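Local coordinates for intimin adherence protein (Escherichia coli O157:H7, PDB 3NCX) that probably mediates intimate bacterial attachment to host cells by binding the translocated receptor Tir through its C-terminal, lectin-like end, at residues P29-Q34 against A93-I98; T56-V61 against G73-K78; A104-A109 against V176-P181; T147-Q152 against G160-Y165. The protein carries 1 engineered substitution. All coordinates share one frame; numbering follows the deposited sequence.

Contact 1: P29-Q34 against A93-I98; sequences PNIWLQ and APSYMI
Three backbone hydrogen bonds lace the two chains together as parallel strands. Trp32 N donates almost straight (173°) to Tyr96 O, 3.1 Å away and in the carbonyl plane; Ile98 N reaches Trp32 O at 3.0 Å from above that carbonyl's plane; Gln34 N then donates to Ile98 O at 3.0 Å, so Ile98 bonds through both its N and its O. Where the strand pairing gives out, a side chain takes over. Asn30, with CG anti to its backbone N, swings OD1 across to accept Ser95 N at 3.1 Å, and a water also donates to OD1 and to Ala93 O, bridging the two.

The packing divides between the two faces. On the side of Trp32 and Met97, the CB, CG and CD atoms of Pro94 lie over one face of the indole, CD 3.3 Å from the centroid of the six-membered ring and nearly on the ring normal, a CH-pi contact. Met97, with CG anti to its backbone N (chi1 -178°), sets CG 3.6 Å from Trp32 CB, and SD lies at the indole edge. Leu33 CD1 and Ile98 CG2 meet on the other face. Beyond the pair, Ile31 CG2 sits over one face of the Tyr96 ring, 3.7 Å from its centroid, both side chains pointing the same way; Tyr96 OH bonds Val123 O.

Strand 32-33 is an outermost strand, joined in parallel to strand 97-103, whose other side carries antiparallel strand 184-188; helix 121-131 lies against Ile31 and Ile98.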
loop_
_atom_site.group_PDB
_atom_site.type_symbol
_atom_site.label_atom_id
_atom_site.label_comp_id
_atom_site.label_asym_id
_atom_site.label_seq_id
_atom_site.Cartn_x
_atom_site.Cartn_y
_atom_site.Cartn_z
ATOM N N PRO A 29 7.540 -3.941 -1.171
ATOM C CA PRO A 29 6.922 -5.112 -0.545
ATOM C C PRO A 29 6.112 -5.925 -1.548
ATOM O O PRO A 29 5.461 -5.354 -2.424
ATOM C CB PRO A 29 5.991 -4.496 0.503
ATOM C CG PRO A 29 6.588 -3.166 0.803
ATOM C CD PRO A 29 7.160 -2.688 -0.496
ATOM N N ASN A 30 6.161 -7.247 -1.422
ATOM C CA ASN A 30 5.371 -8.128 -2.271
ATOM C C ASN A 30 3.880 -7.949 -2.015
ATOM O O ASN A 30 3.080 -7.923 -2.946
ATOM C CB ASN A 30 5.770 -9.586 -2.047
ATOM C CG ASN A 30 4.823 -10.559 -2.720
ATOM O OD1 ASN A 30 4.154 -10.219 -3.697
ATOM N ND2 ASN A 30 4.758 -11.778 -2.196
ATOM N N ILE A 31 3.512 -7.829 -0.745
ATOM C CA ILE A 31 2.121 -7.587 -0.379
ATOM C C ILE A 31 1.853 -6.088 -0.286
ATOM O O ILE A 31 2.685 -5.326 0.206
ATOM C CB ILE A 31 1.744 -8.285 0.942
ATOM C CG1 ILE A 31 2.690 -7.859 2.066
ATOM C CG2 ILE A 31 1.777 -9.793 0.768
ATOM C CD1 ILE A 31 2.376 -8.496 3.405
ATOM N N TRP A 32 0.689 -5.666 -0.769
ATOM C CA TRP A 32 0.394 -4.245 -0.875
ATOM C C TRP A 32 -0.700 -3.758 0.066
ATOM O O TRP A 32 -1.649 -4.479 0.373
ATOM C CB TRP A 32 0.008 -3.886 -2.312
ATOM C CG TRP A 32 1.130 -3.989 -3.297
ATOM C CD1 TRP A 32 2.408 -4.404 -3.052
ATOM C CD2 TRP A 32 1.072 -3.665 -4.690
ATOM N NE1 TRP A 32 3.149 -4.359 -4.209
ATOM C CE2 TRP A 32 2.350 -3.910 -5.229
ATOM C CE3 TRP A 32 0.063 -3.192 -5.534
ATOM C CZ2 TRP A 32 2.644 -3.699 -6.573
ATOM C CZ3 TRP A 32 0.356 -2.984 -6.866
ATOM C CH2 TRP A 32 1.635 -3.237 -7.374
ATOM N N LEU A 33 -0.541 -2.523 0.526
ATOM C CA LEU A 33 -1.630 -1.768 1.117
ATOM C C LEU A 33 -2.094 -0.775 0.067
ATOM O O LEU A 33 -1.304 0.046 -0.399
ATOM C CB LEU A 33 -1.153 -1.008 2.352
ATOM C CG LEU A 33 -2.093 0.118 2.789
ATOM C CD1 LEU A 33 -3.448 -0.444 3.191
ATOM C CD2 LEU A 33 -1.483 0.932 3.917
ATOM N N GLN A 34 -3.363 -0.848 -0.323
ATOM C CA GLN A 34 -3.870 0.083 -1.322
ATOM C C GLN A 34 -3.649 1.514 -0.849
ATOM O O GLN A 34 -3.992 1.862 0.280
ATOM C CB GLN A 34 -5.351 -0.153 -1.613
ATOM C CG GLN A 34 -5.878 0.695 -2.762
ATOM C CD GLN A 34 -7.352 0.468 -3.036
ATOM O OE1 GLN A 34 -7.789 0.468 -4.187
ATOM N NE2 GLN A 34 -8.128 0.280 -1.974
ATOM N N ALA A 93 3.346 -6.994 -9.837
ATOM C CA ALA A 93 2.054 -7.141 -9.179
ATOM C C ALA A 93 2.211 -7.931 -7.885
ATOM O O ALA A 93 3.015 -8.860 -7.814
ATOM C CB ALA A 93 1.060 -7.822 -10.099
ATOM N N PRO A 94 1.441 -7.560 -6.855
ATOM C CA PRO A 94 1.537 -8.192 -5.537
ATOM C C PRO A 94 0.860 -9.556 -5.498
ATOM O O PRO A 94 0.034 -9.858 -6.358
ATOM C CB PRO A 94 0.774 -7.217 -4.641
ATOM C CG PRO A 94 -0.253 -6.635 -5.540
ATOM C CD PRO A 94 0.419 -6.499 -6.883
ATOM N N SER A 95 1.215 -10.371 -4.509
ATOM C CA SER A 95 0.502 -11.616 -4.267
ATOM C C SER A 95 -0.931 -11.279 -3.878
ATOM O O SER A 95 -1.876 -11.937 -4.310
ATOM C CB SER A 95 1.180 -12.426 -3.161
ATOM O OG SER A 95 1.261 -11.685 -1.958
ATOM N N TYR A 96 -1.083 -10.241 -3.060
ATOM C CA TYR A 96 -2.401 -9.712 -2.725
ATOM C C TYR A 96 -2.318 -8.250 -2.301
ATOM O O TYR A 96 -1.264 -7.772 -1.879
ATOM C CB TYR A 96 -3.077 -10.548 -1.633
ATOM C CG TYR A 96 -2.454 -10.431 -0.257
ATOM C CD1 TYR A 96 -2.688 -9.318 0.544
ATOM C CD2 TYR A 96 -1.652 -11.446 0.252
ATOM C CE1 TYR A 96 -2.127 -9.213 1.807
ATOM C CE2 TYR A 96 -1.090 -11.350 1.513
ATOM C CZ TYR A 96 -1.331 -10.232 2.285
ATOM O OH TYR A 96 -0.770 -10.135 3.539
ATOM N N MET A 97 -3.437 -7.543 -2.421
ATOM C CA MET A 97 -3.512 -6.154 -1.996
ATOM C C MET A 97 -4.729 -5.938 -1.108
ATOM O O MET A 97 -5.800 -6.486 -1.366
ATOM C CB MET A 97 -3.570 -5.219 -3.205
ATOM C CG MET A 97 -3.601 -3.749 -2.836
ATOM S SD MET A 97 -4.006 -2.697 -4.237
ATOM C CE MET A 97 -5.646 -3.293 -4.640
ATOM N N ILE A 98 -4.557 -5.136 -0.063
ATOM C CA ILE A 98 -5.630 -4.881 0.892
ATOM C C ILE A 98 -6.393 -3.598 0.568
ATOM O O ILE A 98 -5.795 -2.540 0.359
ATOM C CB ILE A 98 -5.090 -4.831 2.339
ATOM C CG1 ILE A 98 -5.487 -6.098 3.096
ATOM C CG2 ILE A 98 -5.594 -3.603 3.072
ATOM C CD1 ILE A 98 -4.941 -7.366 2.489
HETATM O O HOH W 1 4.870 -8.744 -5.852
#

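Contact 2: T56-V61 against G73-K78; sequences TSIATV and GSVVIK
Ile58 has the largest part in this contact, which has no hydrogen bond between its segments. Its side chain points at the other segment and forks: CG2, anti to the backbone N, goes to Gly73 O at 3.2 Å and to Val75 CG1 at 3.7 Å, while CD1, at the end of an extended branch (chi2 -177°), meets Ser74 O and Ser74 N. Val75 CG1 is shared, for it also touches Ala59 CB at 3.9 Å. Further along, Val61 CG1 meets Ile77 CG2 more loosely, at 4.3 Å. The alternation 59, 61 against 75, 77 is that of strands facing each other across a core.

Gly73 has no side chain, so the Ile58 branch can come against its backbone; its phi of 158° is in itself one that calls for glycine. Ile58 is held by backbone bonds to Asn70 and Gly71, and Val75 by one to Ile91; Ser74 OG turns from the contact to bond Ala93 N.

The arrangement is sandwich packing within the Ig-like domain. Strand 59-61 belongs to one sheet, beside strand 66-69; strand 75-81 is the middle strand of the other, between 49-53 and 86-91. Trp51 and Val67 pack against both Val61 and Ile77.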
loop_
_atom_site.group_PDB
_atom_site.type_symbol
_atom_site.label_atom_id
_atom_site.label_comp_id
_atom_site.label_asym_id
_atom_site.label_seq_id
_atom_site.Cartn_x
_atom_site.Cartn_y
_atom_site.Cartn_z
ATOM N N THR A 56 -2.095 4.521 -14.676
ATOM C CA THR A 56 -2.561 5.111 -13.426
ATOM C C THR A 56 -3.488 4.165 -12.666
ATOM O O THR A 56 -3.558 4.204 -11.438
ATOM C CB THR A 56 -3.292 6.445 -13.674
ATOM O OG1 THR A 56 -2.421 7.348 -14.368
ATOM C CG2 THR A 56 -3.721 7.073 -12.355
ATOM N N SER A 57 -4.198 3.320 -13.405
ATOM C CA SER A 57 -5.104 2.351 -12.801
ATOM C C SER A 57 -4.379 1.505 -11.763
ATOM O O SER A 57 -4.971 1.075 -10.773
ATOM C CB SER A 57 -5.718 1.447 -13.872
ATOM O OG SER A 57 -6.410 0.357 -13.287
ATOM N N ILE A 58 -3.092 1.269 -11.997
ATOM C CA ILE A 58 -2.296 0.450 -11.092
ATOM C C ILE A 58 -1.521 1.297 -10.087
ATOM O O ILE A 58 -1.483 0.977 -8.899
ATOM C CB ILE A 58 -1.332 -0.471 -11.864
ATOM C CG1 ILE A 58 -2.131 -1.483 -12.687
ATOM C CG2 ILE A 58 -0.390 -1.188 -10.907
ATOM C CD1 ILE A 58 -1.276 -2.485 -13.424
ATOM N N ALA A 59 -0.915 2.381 -10.560
ATOM C CA ALA A 59 -0.133 3.246 -9.684
ATOM C C ALA A 59 0.043 4.654 -10.247
ATOM O O ALA A 59 -0.000 4.860 -11.459
ATOM C CB ALA A 59 1.223 2.616 -9.393
ATOM N N THR A 60 0.248 5.613 -9.350
ATOM C CA THR A 60 0.445 7.011 -9.718
ATOM C C THR A 60 1.734 7.545 -9.091
ATOM O O THR A 60 2.158 7.072 -8.038
ATOM C CB THR A 60 -0.760 7.873 -9.278
ATOM O OG1 THR A 60 -1.545 8.219 -10.425
ATOM C CG2 THR A 60 -0.299 9.146 -8.581
ATOM N N VAL A 61 2.362 8.521 -9.742
ATOM C CA VAL A 61 3.606 9.091 -9.234
ATOM C C VAL A 61 3.646 10.609 -9.413
ATOM O O VAL A 61 3.250 11.131 -10.455
ATOM C CB VAL A 61 4.842 8.448 -9.909
ATOM C CG1 VAL A 61 4.772 8.610 -11.422
ATOM C CG2 VAL A 61 6.127 9.050 -9.356
ATOM N N GLY A 73 -1.760 -4.965 -9.797
ATOM C CA GLY A 73 -1.210 -5.217 -11.117
ATOM C C GLY A 73 0.220 -4.737 -11.277
ATOM O O GLY A 73 0.787 -4.131 -10.369
ATOM N N SER A 74 0.803 -5.012 -12.441
ATOM C CA SER A 74 2.170 -4.598 -12.737
ATOM C C SER A 74 2.176 -3.369 -13.638
ATOM O O SER A 74 1.414 -3.293 -14.603
ATOM C CB SER A 74 2.941 -5.734 -13.412
ATOM O OG SER A 74 2.843 -6.937 -12.671
ATOM N N VAL A 75 3.042 -2.410 -13.327
ATOM C CA VAL A 75 3.120 -1.178 -14.102
ATOM C C VAL A 75 4.553 -0.661 -14.186
ATOM O O VAL A 75 5.375 -0.933 -13.310
ATOM C CB VAL A 75 2.218 -0.082 -13.501
ATOM C CG1 VAL A 75 2.744 0.345 -12.138
ATOM C CG2 VAL A 75 2.126 1.113 -14.440
ATOM N N VAL A 76 4.846 0.086 -15.246
ATOM C CA VAL A 76 6.172 0.659 -15.436
ATOM C C VAL A 76 6.196 2.141 -15.079
ATOM O O VAL A 76 5.318 2.904 -15.486
ATOM C CB VAL A 76 6.664 0.485 -16.886
ATOM C CG1 VAL A 76 7.871 1.376 -17.153
ATOM C CG2 VAL A 76 6.994 -0.974 -17.162
ATOM N N ILE A 77 7.208 2.537 -14.313
ATOM C CA ILE A 77 7.407 3.934 -13.954
ATOM C C ILE A 77 8.686 4.456 -14.593
ATOM O O ILE A 77 9.736 3.822 -14.503
ATOM C CB ILE A 77 7.495 4.113 -12.432
ATOM C CG1 ILE A 77 6.217 3.597 -11.768
ATOM C CG2 ILE A 77 7.748 5.575 -12.077
ATOM C CD1 ILE A 77 6.245 3.659 -10.260
ATOM N N LYS A 78 8.592 5.611 -15.244
ATOM C CA LYS A 78 9.742 6.185 -15.935
ATOM C C LYS A 78 10.210 7.496 -15.313
ATOM O O LYS A 78 9.404 8.365 -14.979
ATOM C CB LYS A 78 9.431 6.390 -17.419
ATOM C CG LYS A 78 9.341 5.101 -18.222
ATOM C CD LYS A 78 9.125 5.384 -19.700
ATOM C CE LYS A 78 9.109 4.098 -20.509
ATOM N NZ LYS A 78 8.762 4.335 -21.935
#

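Contact 3: A104-A109 against V176-P181; sequences AYYADA and VNVNTP
The start of a helix is bound here by a backbone carbonyl from a distant loop: Tyr106 N, in the first residue of helix 106-112, donates to Val178 O at 3.0 Å (166°), coming from above the carbonyl plane. The same oxygen also accepts a weak bond from Thr180 N that closes an inverse gamma turn centred on Asn179. The next N-H of the helix, Ala107 N, reaches the loop through a water that donates in turn to Asn179 OD1. Together the two links engage helix-end donors that precede the regular i to i+4 bonds, the first of which here runs from Ala109 N to Tyr105 O.

Tyr105, at the N-cap position, folds its ring across the turn. Asn179 CA lies over one ring face, 3.7 Å from the centroid and 20° off the normal, a CH-pi contact. Thr180 O sits at the ring's edge near Tyr105 CD1; the Asn179 side-chain amide, whose OD1 comes near Tyr105 CD2, is turned 50° from the ring plane. Tyr106 takes the other direction: its CB packs 3.7 Å from Val178 CB, and the ring leads off into the domain. The turn itself is steadied by Thr180 OG1, which donates along a lone pair of Asn177 O at 2.6 Å.

The contact is a surface one in the lectin-like domain, joining the loop that follows strand 172-177 to the start of helix 106-112. Tyr106 reaches inward to strand 147-149, edge-to-face with Trp149, and its OH bonds Gln152 N.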
loop_
_atom_site.group_PDB
_atom_site.type_symbol
_atom_site.label_atom_id
_atom_site.label_comp_id
_atom_site.label_asym_id
_atom_site.label_seq_id
_atom_site.Cartn_x
_atom_site.Cartn_y
_atom_site.Cartn_z
ATOM N N ALA A 104 -19.049 -1.715 8.427
ATOM C CA ALA A 104 -20.220 -2.581 8.340
ATOM C C ALA A 104 -20.135 -3.715 9.356
ATOM O O ALA A 104 -19.096 -3.919 9.982
ATOM C CB ALA A 104 -20.355 -3.143 6.931
ATOM N N TYR A 105 -21.231 -4.448 9.521
ATOM C CA TYR A 105 -21.229 -5.626 10.379
ATOM C C TYR A 105 -20.601 -6.785 9.616
ATOM O O TYR A 105 -20.493 -6.734 8.391
ATOM C CB TYR A 105 -22.648 -5.980 10.823
ATOM C CG TYR A 105 -23.330 -4.889 11.615
ATOM C CD1 TYR A 105 -22.590 -3.946 12.316
ATOM C CD2 TYR A 105 -24.714 -4.800 11.660
ATOM C CE1 TYR A 105 -23.208 -2.947 13.040
ATOM C CE2 TYR A 105 -25.342 -3.804 12.381
ATOM C CZ TYR A 105 -24.585 -2.879 13.069
ATOM O OH TYR A 105 -25.210 -1.885 13.789
ATOM N N TYR A 106 -20.187 -7.823 10.334
ATOM C CA TYR A 106 -19.467 -8.927 9.708
ATOM C C TYR A 106 -20.172 -9.460 8.463
ATOM O O TYR A 106 -19.572 -9.539 7.390
ATOM C CB TYR A 106 -19.225 -10.073 10.694
ATOM C CG TYR A 106 -18.362 -11.170 10.110
ATOM C CD1 TYR A 106 -18.926 -12.219 9.396
ATOM C CD2 TYR A 106 -16.981 -11.143 10.255
ATOM C CE1 TYR A 106 -18.141 -13.216 8.852
ATOM C CE2 TYR A 106 -16.189 -12.137 9.714
ATOM C CZ TYR A 106 -16.773 -13.170 9.014
ATOM O OH TYR A 106 -15.985 -14.161 8.475
ATOM N N ALA A 107 -21.440 -9.831 8.613
ATOM C CA ALA A 107 -22.207 -10.397 7.508
ATOM C C ALA A 107 -22.184 -9.493 6.274
ATOM O O ALA A 107 -21.985 -9.961 5.155
ATOM C CB ALA A 107 -23.636 -10.673 7.942
ATOM N N ASP A 108 -22.385 -8.197 6.491
ATOM C CA ASP A 108 -22.394 -7.229 5.402
ATOM C C ASP A 108 -21.001 -7.056 4.803
ATOM O O ASP A 108 -20.846 -6.953 3.586
ATOM C CB ASP A 108 -22.931 -5.883 5.893
ATOM C CG ASP A 108 -22.983 -4.839 4.795
ATOM O OD1 ASP A 108 -23.136 -5.219 3.614
ATOM O OD2 ASP A 108 -22.872 -3.635 5.112
ATOM N N ALA A 109 -19.990 -7.022 5.665
ATOM C CA ALA A 109 -18.609 -6.903 5.215
ATOM C C ALA A 109 -18.262 -8.064 4.295
ATOM O O ALA A 109 -17.516 -7.904 3.327
ATOM C CB ALA A 109 -17.664 -6.868 6.405
ATOM N N VAL A 176 -15.474 -10.381 19.152
ATOM C CA VAL A 176 -16.237 -9.205 18.763
ATOM C C VAL A 176 -17.535 -9.623 18.084
ATOM O O VAL A 176 -17.512 -10.310 17.063
ATOM C CB VAL A 176 -15.439 -8.308 17.800
ATOM C CG1 VAL A 176 -16.295 -7.140 17.333
ATOM C CG2 VAL A 176 -14.163 -7.816 18.465
ATOM N N ASN A 177 -18.666 -9.215 18.652
ATOM C CA ASN A 177 -19.960 -9.543 18.066
ATOM C C ASN A 177 -20.052 -9.059 16.623
ATOM O O ASN A 177 -19.602 -7.962 16.300
ATOM C CB ASN A 177 -21.102 -8.963 18.900
ATOM C CG ASN A 177 -21.167 -9.558 20.291
ATOM O OD1 ASN A 177 -21.503 -8.874 21.257
ATOM N ND2 ASN A 177 -20.837 -10.838 20.402
ATOM N N VAL A 178 -20.630 -9.886 15.759
ATOM C CA VAL A 178 -20.701 -9.572 14.335
ATOM C C VAL A 178 -21.345 -8.213 14.077
ATOM O O VAL A 178 -20.919 -7.474 13.189
ATOM C CB VAL A 178 -21.447 -10.666 13.541
ATOM C CG1 VAL A 178 -20.639 -11.957 13.524
ATOM C CG2 VAL A 178 -22.834 -10.901 14.121
ATOM N N ASN A 179 -22.367 -7.883 14.860
ATOM C CA ASN A 179 -23.075 -6.619 14.694
ATOM C C ASN A 179 -22.476 -5.493 15.527
ATOM O O ASN A 179 -23.191 -4.780 16.230
ATOM C CB ASN A 179 -24.560 -6.786 15.019
ATOM C CG ASN A 179 -25.268 -7.697 14.039
ATOM O OD1 ASN A 179 -24.884 -7.793 12.873
ATOM N ND2 ASN A 179 -26.310 -8.372 14.508
ATOM N N THR A 180 -21.159 -5.342 15.439
ATOM C CA THR A 180 -20.461 -4.265 16.125
ATOM C C THR A 180 -20.159 -3.134 15.150
ATOM O O THR A 180 -19.670 -3.375 14.049
ATOM C CB THR A 180 -19.140 -4.758 16.751
ATOM O OG1 THR A 180 -19.419 -5.762 17.733
ATOM C CG2 THR A 180 -18.397 -3.607 17.409
ATOM N N PRO A 181 -20.460 -1.891 15.552
ATOM C CA PRO A 181 -20.165 -0.719 14.723
ATOM C C PRO A 181 -18.682 -0.362 14.759
ATOM O O PRO A 181 -17.926 -0.962 15.523
ATOM C CB PRO A 181 -20.985 0.387 15.388
ATOM C CG PRO A 181 -21.053 -0.024 16.818
ATOM C CD PRO A 181 -21.155 -1.523 16.799
HETATM O O HOH W 2 -18.917 -1.626 12.003
HETATM O O HOH W 3 -23.368 -9.627 10.951
#

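Contact 4: T147-Q152 against G160-Y165; sequences TAWIKQ and GVSSTY
Ala148 and Tyr165 satisfy each other twice over. Ala148 N donates to Tyr165 O at 2.9 Å, from well above the carbonyl plane, and Tyr165 N returns to Ala148 O at 3.1 Å, in plane and straighter (161°). Ile150 N continues the antiparallel ladder to Ser163 O at 3.1 Å, with Trp149 and Thr164 forming the non-hydrogen-bonded pair between. Past Ile150 side chains and solvent do the bonding. Gln152 leaves its backbone by the crowded first torsion (62°) and then runs extended, which carries NE2 to Val161 O, 2.8 Å away, in a weak, bent bond. Ser162 OG lies 2.6 Å from Ile150 O, and a water hydrogen-bonds both Ser162 OG and Ser163 OG, at 2.7 Å from the latter, with a weak link to Lys151 O. Trp149 NE1 faces elsewhere and is satisfied by Ala104 O; Thr164 OG1 has a weak bond to Leu173 O.

The apolar groups fill in around these bonds. Ile150 CD1 reaches Tyr165 CB at 3.7 Å, while Thr164 CG2 lies alongside the Trp149 indole near CE3. Thr147 CG2 meets Thr164 CB obliquely at 3.6 Å.

Strand 147-149 is the edge of a three-stranded antiparallel sheet in the lectin-like domain, with strand 161-166 in the middle. The latter's other side is bonded to strand 172-177, through Ser162 with Val176 and Thr164 with Leu173. Helix 121-131 packs against Ile150 and Tyr165, while Ala109 of helix 106-112 rests on Trp149; helix 154-159 connects the paired strands.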
loop_
_atom_site.group_PDB
_atom_site.type_symbol
_atom_site.label_atom_id
_atom_site.label_comp_id
_atom_site.label_asym_id
_atom_site.label_seq_id
_atom_site.Cartn_x
_atom_site.Cartn_y
_atom_site.Cartn_z
ATOM N N THR A 147 -10.054 -0.519 12.495
ATOM C CA THR A 147 -10.345 -1.887 12.903
ATOM C C THR A 147 -10.878 -2.671 11.709
ATOM O O THR A 147 -11.796 -2.222 11.020
ATOM C CB THR A 147 -11.375 -1.932 14.055
ATOM O OG1 THR A 147 -10.856 -1.233 15.193
ATOM C CG2 THR A 147 -11.673 -3.366 14.447
ATOM N N ALA A 148 -10.297 -3.841 11.464
ATOM C CA ALA A 148 -10.673 -4.650 10.310
ATOM C C ALA A 148 -11.189 -6.030 10.713
ATOM O O ALA A 148 -10.655 -6.661 11.624
ATOM C CB ALA A 148 -9.494 -4.783 9.355
ATOM N N TRP A 149 -12.231 -6.495 10.028
ATOM C CA TRP A 149 -12.763 -7.831 10.270
ATOM C C TRP A 149 -11.772 -8.901 9.832
ATOM O O TRP A 149 -11.092 -8.752 8.819
ATOM C CB TRP A 149 -14.083 -8.042 9.518
ATOM C CG TRP A 149 -15.270 -7.345 10.113
ATOM C CD1 TRP A 149 -15.975 -6.310 9.563
ATOM C CD2 TRP A 149 -15.901 -7.637 11.365
ATOM N NE1 TRP A 149 -17.002 -5.942 10.396
ATOM C CE2 TRP A 149 -16.978 -6.739 11.510
ATOM C CE3 TRP A 149 -15.657 -8.570 12.379
ATOM C CZ2 TRP A 149 -17.811 -6.744 12.631
ATOM C CZ3 TRP A 149 -16.486 -8.574 13.489
ATOM C CH2 TRP A 149 -17.549 -7.667 13.605
ATOM N N ILE A 150 -11.687 -9.978 10.605
ATOM C CA ILE A 150 -10.977 -11.175 10.175
ATOM C C ILE A 150 -12.030 -12.230 9.859
ATOM O O ILE A 150 -13.067 -12.282 10.519
ATOM C CB ILE A 150 -10.011 -11.709 11.262
ATOM C CG1 ILE A 150 -8.709 -10.906 11.281
ATOM C CG2 ILE A 150 -9.677 -13.171 11.013
ATOM C CD1 ILE A 150 -8.858 -9.488 11.761
ATOM N N LYS A 151 -11.782 -13.052 8.844
ATOM C CA LYS A 151 -12.722 -14.114 8.499
ATOM C C LYS A 151 -12.943 -15.034 9.695
ATOM O O LYS A 151 -12.004 -15.655 10.195
ATOM C CB LYS A 151 -12.232 -14.914 7.295
ATOM C CG LYS A 151 -13.186 -16.019 6.868
ATOM C CD LYS A 151 -12.754 -16.659 5.561
ATOM C CE LYS A 151 -13.685 -17.794 5.174
ATOM N NZ LYS A 151 -15.100 -17.340 5.073
ATOM N N GLN A 152 -14.189 -15.113 10.150
ATOM C CA GLN A 152 -14.524 -15.861 11.358
ATOM C C GLN A 152 -14.340 -17.366 11.191
ATOM O O GLN A 152 -14.708 -17.938 10.164
ATOM C CB GLN A 152 -15.955 -15.547 11.811
ATOM C CG GLN A 152 -17.034 -15.943 10.814
ATOM C CD GLN A 152 -18.434 -15.624 11.310
ATOM O OE1 GLN A 152 -19.426 -15.994 10.683
ATOM N NE2 GLN A 152 -18.519 -14.933 12.441
ATOM N N GLY A 160 -21.520 -16.251 16.790
ATOM C CA GLY A 160 -21.858 -14.944 16.256
ATOM C C GLY A 160 -20.828 -13.881 16.586
ATOM O O GLY A 160 -21.172 -12.731 16.864
ATOM N N VAL A 161 -19.557 -14.269 16.560
ATOM C CA VAL A 161 -18.470 -13.329 16.793
ATOM C C VAL A 161 -17.372 -13.508 15.756
ATOM O O VAL A 161 -17.428 -14.408 14.918
ATOM C CB VAL A 161 -17.845 -13.499 18.189
ATOM C CG1 VAL A 161 -18.895 -13.306 19.270
ATOM C CG2 VAL A 161 -17.177 -14.863 18.308
ATOM N N SER A 162 -16.367 -12.644 15.828
ATOM C CA SER A 162 -15.235 -12.708 14.924
ATOM C C SER A 162 -14.160 -11.749 15.407
ATOM O O SER A 162 -14.453 -10.610 15.768
ATOM C CB SER A 162 -15.667 -12.351 13.502
ATOM O OG SER A 162 -14.621 -12.594 12.580
ATOM N N SER A 163 -12.917 -12.215 15.422
ATOM C CA SER A 163 -11.803 -11.393 15.872
ATOM C C SER A 163 -11.491 -10.274 14.879
ATOM O O SER A 163 -11.902 -10.327 13.720
ATOM C CB SER A 163 -10.568 -12.260 16.108
ATOM O OG SER A 163 -10.299 -13.066 14.976
ATOM N N THR A 164 -10.767 -9.260 15.343
ATOM C CA THR A 164 -10.420 -8.115 14.508
ATOM C C THR A 164 -8.966 -7.698 14.692
ATOM O O THR A 164 -8.321 -8.065 15.673
ATOM C CB THR A 164 -11.314 -6.896 14.811
ATOM O OG1 THR A 164 -11.154 -6.511 16.182
ATOM C CG2 THR A 164 -12.775 -7.217 14.541
ATOM N N TYR A 165 -8.458 -6.925 13.739
ATOM C CA TYR A 165 -7.103 -6.396 13.808
ATOM C C TYR A 165 -7.077 -4.960 13.292
ATOM O O TYR A 165 -7.674 -4.652 12.261
ATOM C CB TYR A 165 -6.140 -7.268 12.999
ATOM C CG TYR A 165 -4.716 -6.756 12.990
ATOM C CD1 TYR A 165 -3.879 -6.963 14.078
ATOM C CD2 TYR A 165 -4.207 -6.070 11.894
ATOM C CE1 TYR A 165 -2.577 -6.499 14.078
ATOM C CE2 TYR A 165 -2.906 -5.603 11.884
ATOM C CZ TYR A 165 -2.095 -5.820 12.980
ATOM O OH TYR A 165 -0.797 -5.359 12.981
HETATM O O HOH W 4 -11.997 -14.079 13.132
#

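Overall arrangement
From the N terminus, the chain enters contact 1 at 29-34 and runs through much of the Ig-like region before 93-98 closes the loop. Contact 2 lies wholly within that excursion, and the two touch where the Gly73 backbone packs on Trp32 and Ala93 and Ser74 OG bonds Ala93 N, tying the Ig-like sandwich to the parallel strand pair of contact 1. Contacts 3 and 4 both come after contact 1 has closed. Contact 3 opens at 104-109 and closes 67 residues later at 176-181; contact 4 opens and closes inside that span. The centres of contacts 3 and 4 are about 8 Å apart at a shared sheet, whereas the centre of contact 2 is about 34 Å and 32 Å from theirs, across the chain's centre.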